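Side-chain contacts in protein male-specific lethal-3 (Drosophila melanogaster, PDB 3M9Q), which reads a trimethylated lysine mark on histone H3 through its chromodomain, as part of the MSL acetyltransferase complex that raises transcription of the male X chromosome: residues 18-21 and 22-26; 84-87 and 88-91. The protein carries 1 engineered substitution. One frame throughout, in Å; residues are numbered along the deposited sequence.

Interaction 1 of 2, residues 18-21 and 22-26; sequences PLFH and KGEIV
The first torsions of His-21 and Glu-24 bring the two side chains together: CG of His-21 sits between its own backbone N and carbonyl carbon (chi1 61°), folding the imidazole over the turn, while CG of Glu-24 lies opposite its backbone N (chi1 -167°) and the rest of that chain runs extended beneath the ring. The backbone between them is a type II beta turn, His-21 to Glu-24, leading into strand 25-29 of the chromodomain sheet. It is closed by Glu-24 N donating to His-21 O at 3.0 Å, the donor tilted 33° from the carbonyl plane. Gly-23 holds the third position with a positive phi; a CB there would be jammed against the carbonyl O of Lys-22. A second bond runs the other way round the loop, from His-21 N to Glu-24 OE1 at 3.0 Å, and meets that oxygen nearly along its C-O axis. One carboxylate oxygen thus ties down the residue that starts the turn, whereas the other, OE2, forms a salt bridge with Lys-83 of strand 81-83, so that the carboxylate, gripped at both oxygens, is likely to have little freedom to rotate. The two side chains cross at about a right angle, yet the imidazole and carboxylate planes are nearly parallel and stacked. Glu-24 CB makes a CH-pi contact over one face of the imidazole, 3.7 Å from the ring centroid. Lys-22 O comes to the edge of the same ring, near CD2. Phe-20, buried against Leu-81 and Lys-83, turns its ring edge to the Glu-24 carboxyl group, Glu-24 OE1 lying 3.6 Å from Phe-20 CD1. Further along the strand Val-26, also packed on Leu-81, reaches the Phe-20 ring obliquely, its CG1 lying 3.5 Å from Phe-20 CD1.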
loop_
_atom_site.group_PDB
_atom_site.type_symbol
_atom_site.label_atom_id
_atom_site.label_comp_id
_atom_site.label_asym_id
_atom_site.label_seq_id
_atom_site.Cartn_x
_atom_site.Cartn_y
_atom_site.Cartn_z
ATOM N N PRO A 18 -7.709 2.033 11.399
ATOM C CA PRO A 18 -6.376 2.179 10.824
ATOM C C PRO A 18 -5.607 0.886 10.978
ATOM O O PRO A 18 -5.610 0.288 12.053
ATOM C CB PRO A 18 -5.756 3.294 11.662
ATOM C CG PRO A 18 -6.449 3.215 12.976
ATOM C CD PRO A 18 -7.837 2.710 12.704
ATOM N N LEU A 19 -4.983 0.443 9.899
ATOM C CA LEU A 19 -4.419 -0.908 9.837
ATOM C C LEU A 19 -2.912 -0.946 9.753
ATOM O O LEU A 19 -2.308 -1.995 9.953
ATOM C CB LEU A 19 -5.006 -1.663 8.655
ATOM C CG LEU A 19 -6.517 -1.884 8.706
ATOM C CD1 LEU A 19 -6.942 -2.731 7.521
ATOM C CD2 LEU A 19 -6.947 -2.532 10.011
ATOM N N PHE A 20 -2.323 0.202 9.446
ATOM C CA PHE A 20 -0.864 0.343 9.302
ATOM C C PHE A 20 -0.416 1.587 10.041
ATOM O O PHE A 20 -1.219 2.496 10.277
ATOM C CB PHE A 20 -0.471 0.421 7.816
ATOM C CG PHE A 20 -0.994 -0.726 6.993
ATOM C CD1 PHE A 20 -0.288 -1.917 6.904
ATOM C CD2 PHE A 20 -2.198 -0.625 6.323
ATOM C CE1 PHE A 20 -0.787 -2.962 6.157
ATOM C CE2 PHE A 20 -2.698 -1.665 5.595
ATOM C CZ PHE A 20 -1.995 -2.835 5.506
ATOM N N HIS A 21 0.859 1.645 10.389
ATOM C CA HIS A 21 1.384 2.752 11.188
ATOM C C HIS A 21 2.586 3.416 10.546
ATOM O O HIS A 21 3.298 2.815 9.743
ATOM C CB HIS A 21 1.749 2.274 12.602
ATOM C CG HIS A 21 2.812 1.220 12.636
ATOM N ND1 HIS A 21 2.526 -0.130 12.654
ATOM C CD2 HIS A 21 4.160 1.318 12.655
ATOM C CE1 HIS A 21 3.655 -0.815 12.684
ATOM N NE2 HIS A 21 4.663 0.037 12.679
ATOM N N LYS A 22 2.800 4.672 10.905
ATOM C CA LYS A 22 3.989 5.400 10.467
ATOM C C LYS A 22 5.253 4.611 10.768
ATOM O O LYS A 22 5.456 4.132 11.881
ATOM C CB LYS A 22 4.065 6.788 11.123
ATOM C CG LYS A 22 5.278 7.595 10.668
ATOM C CD LYS A 22 5.236 9.054 11.115
ATOM C CE LYS A 22 6.442 9.834 10.571
ATOM N NZ LYS A 22 6.399 11.290 10.921
ATOM N N GLY A 23 6.111 4.495 9.760
ATOM C CA GLY A 23 7.382 3.792 9.876
ATOM C C GLY A 23 7.329 2.343 9.445
ATOM O O GLY A 23 8.359 1.723 9.229
ATOM N N GLU A 24 6.127 1.800 9.328
ATOM C CA GLU A 24 5.953 0.386 8.952
ATOM C C GLU A 24 6.377 0.121 7.517
ATOM O O GLU A 24 6.128 0.930 6.622
ATOM C CB GLU A 24 4.486 -0.017 9.123
ATOM C CG GLU A 24 4.236 -1.504 9.071
ATOM C CD GLU A 24 2.795 -1.875 9.336
ATOM O OE1 GLU A 24 1.957 -0.981 9.559
ATOM O OE2 GLU A 24 2.486 -3.082 9.329
ATOM N N ILE A 25 7.011 -1.023 7.311
ATOM C CA ILE A 25 7.273 -1.526 5.965
ATOM C C ILE A 25 6.053 -2.317 5.530
ATOM O O ILE A 25 5.584 -3.195 6.248
ATOM C CB ILE A 25 8.527 -2.424 5.894
ATOM C CG1 ILE A 25 9.766 -1.690 6.414
ATOM C CG2 ILE A 25 8.752 -2.896 4.454
ATOM C CD1 ILE A 25 10.056 -0.368 5.730
ATOM N N VAL A 26 5.533 -1.965 4.363
ATOM C CA VAL A 26 4.332 -2.585 3.798
ATOM C C VAL A 26 4.569 -2.894 2.327
ATOM O O VAL A 26 5.490 -2.364 1.710
ATOM C CB VAL A 26 3.097 -1.663 3.960
ATOM C CG1 VAL A 26 2.816 -1.384 5.443
ATOM C CG2 VAL A 26 3.279 -0.353 3.168
#

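Interaction 2 of 2, residues 84-87 and 88-91; sequences DTEE and NRQL
Asp-84 and Arg-89 face each other side-on, the carboxylate and guanidinium planes 26° apart. Arg-89, extended from CG to NE, grips with two nitrogens, one to each oxygen: NE donates to OD1 of Asp-84 at 2.9 Å and NH2 to OD2 of Asp-84, also at 2.9 Å. Both approach from above the carboxylate plane, and both bonds are bent, making this two-pronged salt bridge less than coplanar. An asparagine at Asp-84 would probably lose the charge pairing and one of the two acceptors, leaving the guanidinium freer to swing. The arginine's root is held too, since Arg-89 N bonds to Thr-85 O. Thr-85 is the N-cap of helix 86-100: its OG1, placed between its own backbone N and carbonyl carbon (chi1 62°), accepts from Asn-88 N at 3.1 Å and so satisfies an amide of the first turn. The Asn-88 side chain passes obliquely by the threonine and sends ND2 to Lys-83 O, tying the cap to the end of strand 81-83. Next in the chain after the cap, Glu-86 bends at chi2 toward Gln-90, one turn further along and also bent there, and the carboxylate and amide stand steeply to each other, 77° apart. Gln-90 NE2 donates to Glu-86 OE2 at 2.9 Å, an almost straight bond that lies in the amide plane but comes from above the carboxylate plane. Backbone bonds from Gln-90 N to Glu-86 O and from Leu-91 N to Glu-87 O continue the helix beneath these side chains.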
loop_
_atom_site.group_PDB
_atom_site.type_symbol
_atom_site.label_atom_id
_atom_site.label_comp_id
_atom_site.label_asym_id
_atom_site.label_seq_id
_atom_site.Cartn_x
_atom_site.Cartn_y
_atom_site.Cartn_z
ATOM N N ASP A 84 3.894 -6.965 5.932
ATOM C CA ASP A 84 5.218 -7.469 5.516
ATOM C C ASP A 84 5.543 -8.829 6.127
ATOM O O ASP A 84 6.595 -9.032 6.723
ATOM C CB ASP A 84 6.281 -6.448 5.908
ATOM C CG ASP A 84 7.623 -6.708 5.258
ATOM O OD1 ASP A 84 7.660 -7.391 4.210
ATOM O OD2 ASP A 84 8.628 -6.216 5.814
ATOM N N THR A 85 4.611 -9.754 5.985
ATOM C CA THR A 85 4.767 -11.137 6.457
ATOM C C THR A 85 5.562 -11.970 5.462
ATOM O O THR A 85 5.679 -11.629 4.294
ATOM C CB THR A 85 3.402 -11.807 6.618
ATOM O OG1 THR A 85 2.773 -11.835 5.332
ATOM C CG2 THR A 85 2.522 -11.065 7.633
ATOM N N GLU A 86 6.095 -13.089 5.926
ATOM C CA GLU A 86 6.826 -14.000 5.049
ATOM C C GLU A 86 5.951 -14.429 3.876
ATOM O O GLU A 86 6.405 -14.506 2.731
ATOM C CB GLU A 86 7.337 -15.223 5.828
ATOM C CG GLU A 86 7.792 -16.406 4.959
ATOM C CD GLU A 86 9.029 -16.159 4.104
ATOM O OE1 GLU A 86 9.613 -15.060 4.154
ATOM O OE2 GLU A 86 9.407 -17.102 3.372
ATOM N N GLU A 87 4.686 -14.683 4.164
ATOM C CA GLU A 87 3.772 -15.175 3.136
ATOM C C GLU A 87 3.577 -14.117 2.046
ATOM O O GLU A 87 3.569 -14.425 0.853
ATOM C CB GLU A 87 2.435 -15.606 3.752
ATOM C CG GLU A 87 2.548 -16.875 4.621
ATOM C CD GLU A 87 3.506 -16.722 5.810
ATOM O OE1 GLU A 87 3.393 -15.725 6.562
ATOM O OE2 GLU A 87 4.377 -17.614 5.993
ATOM N N ASN A 88 3.461 -12.861 2.452
ATOM C CA ASN A 88 3.285 -11.783 1.472
ATOM C C ASN A 88 4.582 -11.456 0.739
ATOM O O ASN A 88 4.564 -11.083 -0.431
ATOM C CB ASN A 88 2.656 -10.546 2.101
ATOM C CG ASN A 88 1.192 -10.762 2.429
ATOM O OD1 ASN A 88 0.512 -11.551 1.767
ATOM N ND2 ASN A 88 0.703 -10.073 3.443
ATOM N N ARG A 89 5.714 -11.657 1.399
ATOM C CA ARG A 89 7.010 -11.542 0.726
ATOM C C ARG A 89 7.149 -12.579 -0.379
ATOM O O ARG A 89 7.679 -12.309 -1.463
ATOM C CB ARG A 89 8.166 -11.683 1.719
ATOM C CG ARG A 89 8.321 -10.497 2.645
ATOM C CD ARG A 89 9.522 -10.643 3.545
ATOM N NE ARG A 89 9.508 -9.645 4.605
ATOM C CZ ARG A 89 10.534 -9.360 5.394
ATOM N NH1 ARG A 89 11.693 -9.986 5.261
ATOM N NH2 ARG A 89 10.402 -8.438 6.314
ATOM N N GLN A 90 6.678 -13.784 -0.094
ATOM C CA GLN A 90 6.701 -14.856 -1.089
ATOM C C GLN A 90 5.750 -14.532 -2.235
ATOM O O GLN A 90 6.075 -14.738 -3.396
ATOM C CB GLN A 90 6.366 -16.219 -0.473
ATOM C CG GLN A 90 7.468 -16.757 0.445
ATOM C CD GLN A 90 8.743 -17.144 -0.285
ATOM O OE1 GLN A 90 8.780 -17.236 -1.517
ATOM N NE2 GLN A 90 9.802 -17.368 0.476
ATOM N N LEU A 91 4.578 -14.001 -1.915
ATOM C CA LEU A 91 3.617 -13.590 -2.950
ATOM C C LEU A 91 4.258 -12.557 -3.868
ATOM O O LEU A 91 4.162 -12.639 -5.093
ATOM C CB LEU A 91 2.337 -13.033 -2.323
ATOM C CG LEU A 91 1.305 -12.458 -3.296
ATOM C CD1 LEU A 91 0.810 -13.530 -4.262
ATOM C CD2 LEU A 91 0.143 -11.849 -2.532
#

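Overall arrangement
Interaction 1 is partly buried, with Phe-20 and Val-26 turned inward against strand 81-83, whereas interaction 2 is a surface contact. Their chemistry follows: interaction 1 joins apolar packing and an imidazole-carboxylate stack to a turn, while interaction 2 relies on charge pairing, an amide-carboxylate bond and helix capping. Both contact strand 81-83 and use Lys-83 differently, its NZ meeting Glu-24 in 18-26 and its carbonyl receiving Asn-88 in 84-91. They touch directly where Ile-25 O lies 3.3 Å from Asp-84 CB, although their centres are about 15 Å apart. Interaction 1 leads into strand 25-29; interaction 2 starts the C-terminal helix that follows the last strand.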